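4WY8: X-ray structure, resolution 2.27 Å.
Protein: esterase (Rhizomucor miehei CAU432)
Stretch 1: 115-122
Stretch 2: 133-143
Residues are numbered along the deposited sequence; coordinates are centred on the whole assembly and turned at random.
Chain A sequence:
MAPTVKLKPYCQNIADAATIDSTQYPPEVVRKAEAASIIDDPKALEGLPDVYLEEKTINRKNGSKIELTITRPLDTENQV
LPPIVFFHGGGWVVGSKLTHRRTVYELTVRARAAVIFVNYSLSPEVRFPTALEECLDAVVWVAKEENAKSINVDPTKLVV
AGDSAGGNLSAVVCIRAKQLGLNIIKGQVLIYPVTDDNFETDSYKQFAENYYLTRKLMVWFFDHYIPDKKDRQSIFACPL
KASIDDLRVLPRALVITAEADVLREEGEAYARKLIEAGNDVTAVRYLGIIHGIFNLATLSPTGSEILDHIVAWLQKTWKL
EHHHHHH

Stretch 1 115-122: VIFVNYSL
Stretch 2, residues 133-143: EECLDAVVWVA

Contact between a β-strand with the loop that follows it (115-122) and an α-helix (133-143) in the esterase from Rhizomucor miehei. Residues 115-118 are extended, with phi from -105° to -88° and psi from 101° to 122°; the helix keeps phi near -63° and psi near -42° over most of its length, with i to i+4 backbone hydrogen bonds of 2.9 Å from D137 N to E133 O through A143 N to V139 O. Strand and helix axes approach to 9.7 Å and run roughly antiparallel, their N-to-C directions 151° apart. In register, CA of I116 lies 8.7 Å from CA of V142, CA of V118 lies 6.7 Å from CA of C135, and CA of Y120 lies 6.3 Å from CA of E134, so the chains draw closer toward the loop. The two stretches bury 346 Å² between them, both sides summed.

E134 has the most surface covered by the other stretch, 69 Å². Its CA-to-CB bond points toward the loop, and chi1 -71° (m), chi2 166° (t) and chi3 -13° carry the carboxylate to S121, where both oxygens are used. The backbone N of S121 donates to OE1 of E134 at 2.6 Å, nearly straight with an N-H...O angle of 170°. The hydroxyl OG of S121 donates to OE2 of E134 at 2.4 Å, a very short hydrogen bond. S121 reaches it with chi1 -57° (m), although its CA-to-CB bond points sideways. This paired grip fastens the loop (Y120 phi/psi -75°/163°, S121 -72°/129°) to the helix. OE1 of E134 also lies 3.3 Å from CA of Y120.

V118 is next, with 54 Å² covered. Alternation along the strand sends the CA-to-CB bonds of I116 and V118 toward the helix, while the side chains of V115 and F117 are out of its reach. With chi1 at 180° (t), V118 packs on two helix residues: CG2 lies 3.7 Å from CB of A138, and CG1 lies 4.3 Å from SG of C135. The CA-to-CB bond of A138 points toward the strand, and the two contacts are purely apolar packing.

The CA-to-CB bond of C135, a residue with 44 Å² covered, points sideways; chi1 is -66° (m), which puts its sulfur within reach of both V118 and Y120. SG of C135 lies 3.9 Å from CD2 of Y120 and 4.7 Å from the ring centroid, 44° off the ring normal, an oblique sulfur-aromatic approach. Y120 adopts chi1 59° (p) and chi2 84°; its CA-to-CB bond points toward the helix, but the end of the side chain leads away, and its OH is hydrogen-bonded elsewhere in the structure.

Farther along the helix, the CA-to-CB bonds of I116 (chi1 -59°, m; chi2 164°, t) and V142 (chi1 175°, t) point toward each other's stretch, and the side chains meet at 3.7 Å, CD1 of I116 to CG2 of V142. The contact thus passes from apolar packing at I116 and V118 to hydrogen bonding at S121.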

ATOM      1  N   VAL A 115       3.844  21.545  -2.414  1.00 11.78           N
ATOM      2  CA  VAL A 115       2.645  21.252  -1.650  1.00 11.54           C
ATOM      3  C   VAL A 115       1.953  22.571  -1.312  1.00 14.09           C
ATOM      4  O   VAL A 115       2.537  23.489  -0.715  1.00 15.46           O
ATOM      5  CB  VAL A 115       2.944  20.440  -0.385  1.00  9.15           C
ATOM      6  CG1 VAL A 115       1.682  20.158   0.339  1.00  9.53           C
ATOM      7  CG2 VAL A 115       3.606  19.116  -0.767  1.00 11.10           C
ATOM      8  N   ILE A 116       0.711  22.675  -1.756  1.00 14.42           N
ATOM      9  CA  ILE A 116      -0.080  23.867  -1.547  1.00 11.65           C
ATOM     10  C   ILE A 116      -1.103  23.600  -0.448  1.00 12.81           C
ATOM     11  O   ILE A 116      -2.127  22.948  -0.651  1.00  9.74           O
ATOM     12  CB  ILE A 116      -0.739  24.292  -2.861  1.00 14.18           C
ATOM     13  CG1 ILE A 116       0.369  24.553  -3.899  1.00 16.72           C
ATOM     14  CG2 ILE A 116      -1.575  25.529  -2.666  1.00 10.96           C
ATOM     15  CD1 ILE A 116      -0.120  24.614  -5.314  1.00 18.37           C
ATOM     16  N   PHE A 117      -0.762  24.100   0.731  1.00 12.39           N
ATOM     17  CA  PHE A 117      -1.498  23.892   1.958  1.00 12.07           C
ATOM     18  C   PHE A 117      -2.562  24.977   2.140  1.00 13.94           C
ATOM     19  O   PHE A 117      -2.255  26.145   2.313  1.00 15.25           O
ATOM     20  CB  PHE A 117      -0.501  23.893   3.136  1.00 16.21           C
ATOM     21  CG  PHE A 117      -1.072  23.395   4.439  1.00 12.86           C
ATOM     22  CD1 PHE A 117      -1.642  24.277   5.348  1.00 12.45           C
ATOM     23  CD2 PHE A 117      -1.016  22.040   4.760  1.00  9.69           C
ATOM     24  CE1 PHE A 117      -2.159  23.815   6.563  1.00 13.82           C
ATOM     25  CE2 PHE A 117      -1.543  21.570   5.948  1.00 11.28           C
ATOM     26  CZ  PHE A 117      -2.109  22.461   6.857  1.00 10.85           C
ATOM     27  N   VAL A 118      -3.822  24.592   2.116  1.00 12.63           N
ATOM     28  CA  VAL A 118      -4.875  25.564   2.254  1.00 15.29           C
ATOM     29  C   VAL A 118      -5.195  25.768   3.723  1.00 17.43           C
ATOM     30  O   VAL A 118      -5.582  24.812   4.413  1.00 14.48           O
ATOM     31  CB  VAL A 118      -6.139  25.112   1.511  1.00 17.55           C
ATOM     32  CG1 VAL A 118      -7.229  26.155   1.671  1.00 11.94           C
ATOM     33  CG2 VAL A 118      -5.805  24.858   0.045  1.00 10.62           C
ATOM     34  N   ASN A 119      -4.978  26.984   4.225  1.00 14.68           N
ATOM     35  CA  ASN A 119      -5.366  27.279   5.596  1.00 16.81           C
ATOM     36  C   ASN A 119      -6.838  27.654   5.645  1.00 16.31           C
ATOM     37  O   ASN A 119      -7.174  28.811   5.841  1.00 14.51           O
ATOM     38  CB  ASN A 119      -4.503  28.402   6.173  1.00 15.15           C
ATOM     39  CG  ASN A 119      -3.035  28.068   6.139  1.00 15.39           C
ATOM     40  OD1 ASN A 119      -2.517  27.415   7.049  1.00 17.34           O
ATOM     41  ND2 ASN A 119      -2.353  28.479   5.074  1.00 15.75           N
ATOM     42  N   TYR A 120      -7.721  26.666   5.529  1.00 14.96           N
ATOM     43  CA  TYR A 120      -9.152  26.969   5.440  1.00 18.00           C
ATOM     44  C   TYR A 120      -9.752  27.380   6.793  1.00 18.19           C
ATOM     45  O   TYR A 120      -9.118  27.204   7.845  1.00 13.18           O
ATOM     46  CB  TYR A 120      -9.913  25.781   4.833  1.00 14.41           C
ATOM     47  CG  TYR A 120      -9.803  24.463   5.579  1.00 13.41           C
ATOM     48  CD1 TYR A 120     -10.639  24.177   6.654  1.00 14.34           C
ATOM     49  CD2 TYR A 120      -8.878  23.500   5.191  1.00 10.91           C
ATOM     50  CE1 TYR A 120     -10.546  22.980   7.329  1.00 12.84           C
ATOM     51  CE2 TYR A 120      -8.777  22.291   5.863  1.00 10.75           C
ATOM     52  CZ  TYR A 120      -9.609  22.041   6.927  1.00 11.33           C
ATOM     53  OH  TYR A 120      -9.519  20.839   7.592  1.00 12.01           O
ATOM     54  N   SER A 121     -10.932  28.004   6.748  1.00 17.02           N
ATOM     55  CA  SER A 121     -11.589  28.506   7.952  1.00 15.58           C
ATOM     56  C   SER A 121     -12.123  27.359   8.791  1.00 14.88           C
ATOM     57  O   SER A 121     -12.839  26.471   8.291  1.00 11.65           O
ATOM     58  CB  SER A 121     -12.714  29.478   7.594  1.00 13.71           C
ATOM     59  OG  SER A 121     -12.221  30.560   6.804  1.00 20.88           O
ATOM     60  N   LEU A 122     -11.783  27.385  10.075  1.00 13.27           N
ATOM     61  CA  LEU A 122     -12.171  26.306  10.977  1.00 13.22           C
ATOM     62  C   LEU A 122     -13.540  26.545  11.605  1.00 13.89           C
ATOM     63  O   LEU A 122     -14.009  27.685  11.706  1.00 15.72           O
ATOM     64  CB  LEU A 122     -11.108  26.124  12.069  1.00 11.35           C
ATOM     65  CG  LEU A 122      -9.748  25.707  11.498  1.00 13.37           C
ATOM     66  CD1 LEU A 122      -8.671  25.657  12.575  1.00 16.74           C
ATOM     67  CD2 LEU A 122      -9.860  24.367  10.759  1.00 10.53           C
ATOM     68  N   GLU A 133     -15.827  25.499   0.104  1.00 24.05           N
ATOM     69  CA  GLU A 133     -15.786  26.530  -0.914  1.00 22.15           C
ATOM     70  C   GLU A 133     -14.422  27.217  -0.970  1.00 23.93           C
ATOM     71  O   GLU A 133     -13.933  27.552  -2.067  1.00 25.50           O
ATOM     72  CB  GLU A 133     -16.921  27.510  -0.645  1.00 26.99           C
ATOM     73  CG  GLU A 133     -18.273  26.850  -0.928  1.00 29.10           C
ATOM     74  CD  GLU A 133     -19.454  27.705  -0.516  1.00 45.29           C
ATOM     75  OE1 GLU A 133     -20.606  27.205  -0.599  1.00 45.05           O
ATOM     76  OE2 GLU A 133     -19.233  28.879  -0.137  1.00 44.51           O
ATOM     77  N   GLU A 134     -13.799  27.431   0.190  1.00 19.59           N
ATOM     78  CA  GLU A 134     -12.424  27.940   0.174  1.00 18.45           C
ATOM     79  C   GLU A 134     -11.477  26.974  -0.558  1.00 19.60           C
ATOM     80  O   GLU A 134     -10.629  27.404  -1.357  1.00 13.75           O
ATOM     81  CB  GLU A 134     -11.909  28.192   1.593  1.00 20.49           C
ATOM     82  CG  GLU A 134     -12.568  29.398   2.282  1.00 23.37           C
ATOM     83  CD  GLU A 134     -12.320  29.455   3.791  1.00 19.69           C
ATOM     84  OE1 GLU A 134     -11.854  28.445   4.374  1.00 19.13           O
ATOM     85  OE2 GLU A 134     -12.592  30.515   4.401  1.00 26.92           O
ATOM     86  N   CYS A 135     -11.623  25.672  -0.294  1.00 16.17           N
ATOM     87  CA  CYS A 135     -10.715  24.677  -0.869  1.00 18.26           C
ATOM     88  C   CYS A 135     -10.886  24.551  -2.381  1.00 21.03           C
ATOM     89  O   CYS A 135      -9.892  24.457  -3.144  1.00 22.12           O
ATOM     90  CB  CYS A 135     -10.917  23.307  -0.199  1.00 17.22           C
ATOM     91  SG  CYS A 135     -10.445  23.290   1.575  1.00 17.95           S
ATOM     92  N   LEU A 136     -12.146  24.553  -2.806  1.00 20.23           N
ATOM     93  CA  LEU A 136     -12.468  24.518  -4.219  1.00 18.29           C
ATOM     94  C   LEU A 136     -11.898  25.754  -4.878  1.00 17.89           C
ATOM     95  O   LEU A 136     -11.222  25.660  -5.896  1.00 15.10           O
ATOM     96  CB  LEU A 136     -13.985  24.429  -4.425  1.00 14.52           C
ATOM     97  CG  LEU A 136     -14.452  24.508  -5.877  1.00 22.74           C
ATOM     98  CD1 LEU A 136     -14.028  23.284  -6.737  1.00 17.02           C
ATOM     99  CD2 LEU A 136     -15.965  24.674  -5.894  1.00 32.38           C
ATOM    100  N   ASP A 137     -12.103  26.909  -4.260  1.00 19.29           N
ATOM    101  CA  ASP A 137     -11.537  28.142  -4.801  1.00 18.89           C
ATOM    102  C   ASP A 137     -10.008  28.084  -4.929  1.00 20.97           C
ATOM    103  O   ASP A 137      -9.425  28.634  -5.876  1.00 23.27           O
ATOM    104  CB  ASP A 137     -11.912  29.333  -3.927  1.00 19.71           C
ATOM    105  CG  ASP A 137     -13.305  29.867  -4.220  1.00 28.62           C
ATOM    106  OD1 ASP A 137     -13.907  29.469  -5.246  1.00 28.57           O
ATOM    107  OD2 ASP A 137     -13.787  30.705  -3.421  1.00 32.86           O
ATOM    108  N   ALA A 138      -9.355  27.454  -3.960  1.00 15.83           N
ATOM    109  CA  ALA A 138      -7.899  27.290  -4.012  1.00 19.19           C
ATOM    110  C   ALA A 138      -7.446  26.393  -5.172  1.00 15.71           C
ATOM    111  O   ALA A 138      -6.504  26.726  -5.892  1.00 18.81           O
ATOM    112  CB  ALA A 138      -7.395  26.737  -2.705  1.00 18.55           C
ATOM    113  N   VAL A 139      -8.108  25.254  -5.350  1.00 20.57           N
ATOM    114  CA  VAL A 139      -7.799  24.383  -6.488  1.00 17.21           C
ATOM    115  C   VAL A 139      -8.023  25.107  -7.821  1.00 19.76           C
ATOM    116  O   VAL A 139      -7.180  25.052  -8.724  1.00 16.10           O
ATOM    117  CB  VAL A 139      -8.648  23.095  -6.467  1.00 17.54           C
ATOM    118  CG1 VAL A 139      -8.426  22.270  -7.742  1.00 15.09           C
ATOM    119  CG2 VAL A 139      -8.342  22.262  -5.218  1.00 13.40           C
ATOM    120  N   VAL A 140      -9.157  25.797  -7.935  1.00 20.41           N
ATOM    121  CA  VAL A 140      -9.482  26.558  -9.144  1.00 17.26           C
ATOM    122  C   VAL A 140      -8.421  27.608  -9.421  1.00 21.10           C
ATOM    123  O   VAL A 140      -8.029  27.816 -10.570  1.00 23.41           O
ATOM    124  CB  VAL A 140     -10.872  27.243  -9.029  1.00 23.47           C
ATOM    125  CG1 VAL A 140     -11.086  28.255 -10.160  1.00 25.87           C
ATOM    126  CG2 VAL A 140     -11.970  26.205  -9.011  1.00 13.35           C
ATOM    127  N   TRP A 141      -7.948  28.257  -8.363  1.00 19.59           N
ATOM    128  CA  TRP A 141      -6.886  29.249  -8.489  1.00 18.83           C
ATOM    129  C   TRP A 141      -5.585  28.608  -8.999  1.00 21.51           C
ATOM    130  O   TRP A 141      -4.970  29.116  -9.932  1.00 21.82           O
ATOM    131  CB  TRP A 141      -6.657  29.954  -7.159  1.00 16.22           C
ATOM    132  CG  TRP A 141      -5.752  31.160  -7.261  1.00 22.01           C
ATOM    133  CD1 TRP A 141      -6.139  32.455  -7.428  1.00 22.16           C
ATOM    134  CD2 TRP A 141      -4.313  31.177  -7.196  1.00 24.18           C
ATOM    135  NE1 TRP A 141      -5.040  33.272  -7.488  1.00 22.54           N
ATOM    136  CE2 TRP A 141      -3.908  32.517  -7.346  1.00 23.91           C
ATOM    137  CE3 TRP A 141      -3.332  30.189  -7.039  1.00 22.50           C
ATOM    138  CZ2 TRP A 141      -2.559  32.902  -7.329  1.00 23.97           C
ATOM    139  CZ3 TRP A 141      -1.995  30.570  -7.027  1.00 22.42           C
ATOM    140  CH2 TRP A 141      -1.622  31.914  -7.175  1.00 26.98           C
ATOM    141  N   VAL A 142      -5.177  27.493  -8.394  1.00 20.17           N
ATOM    142  CA  VAL A 142      -3.944  26.815  -8.801  1.00 19.87           C
ATOM    143  C   VAL A 142      -4.004  26.287 -10.242  1.00 21.40           C
ATOM    144  O   VAL A 142      -3.006  26.362 -10.975  1.00 22.42           O
ATOM    145  CB  VAL A 142      -3.580  25.630  -7.836  1.00 21.21           C
ATOM    146  CG1 VAL A 142      -2.358  24.851  -8.349  1.00 14.66           C
ATOM    147  CG2 VAL A 142      -3.314  26.138  -6.421  1.00 14.70           C
ATOM    148  N   ALA A 143      -5.159  25.779 -10.664  1.00 18.94           N
ATOM    149  CA  ALA A 143      -5.288  25.185 -12.007  1.00 21.42           C
ATOM    150  C   ALA A 143      -5.213  26.203 -13.157  1.00 24.80           C
ATOM    151  O   ALA A 143      -4.965  25.848 -14.310  1.00 26.97           O
ATOM    152  CB  ALA A 143      -6.579  24.420 -12.102  1.00 18.83           C
TER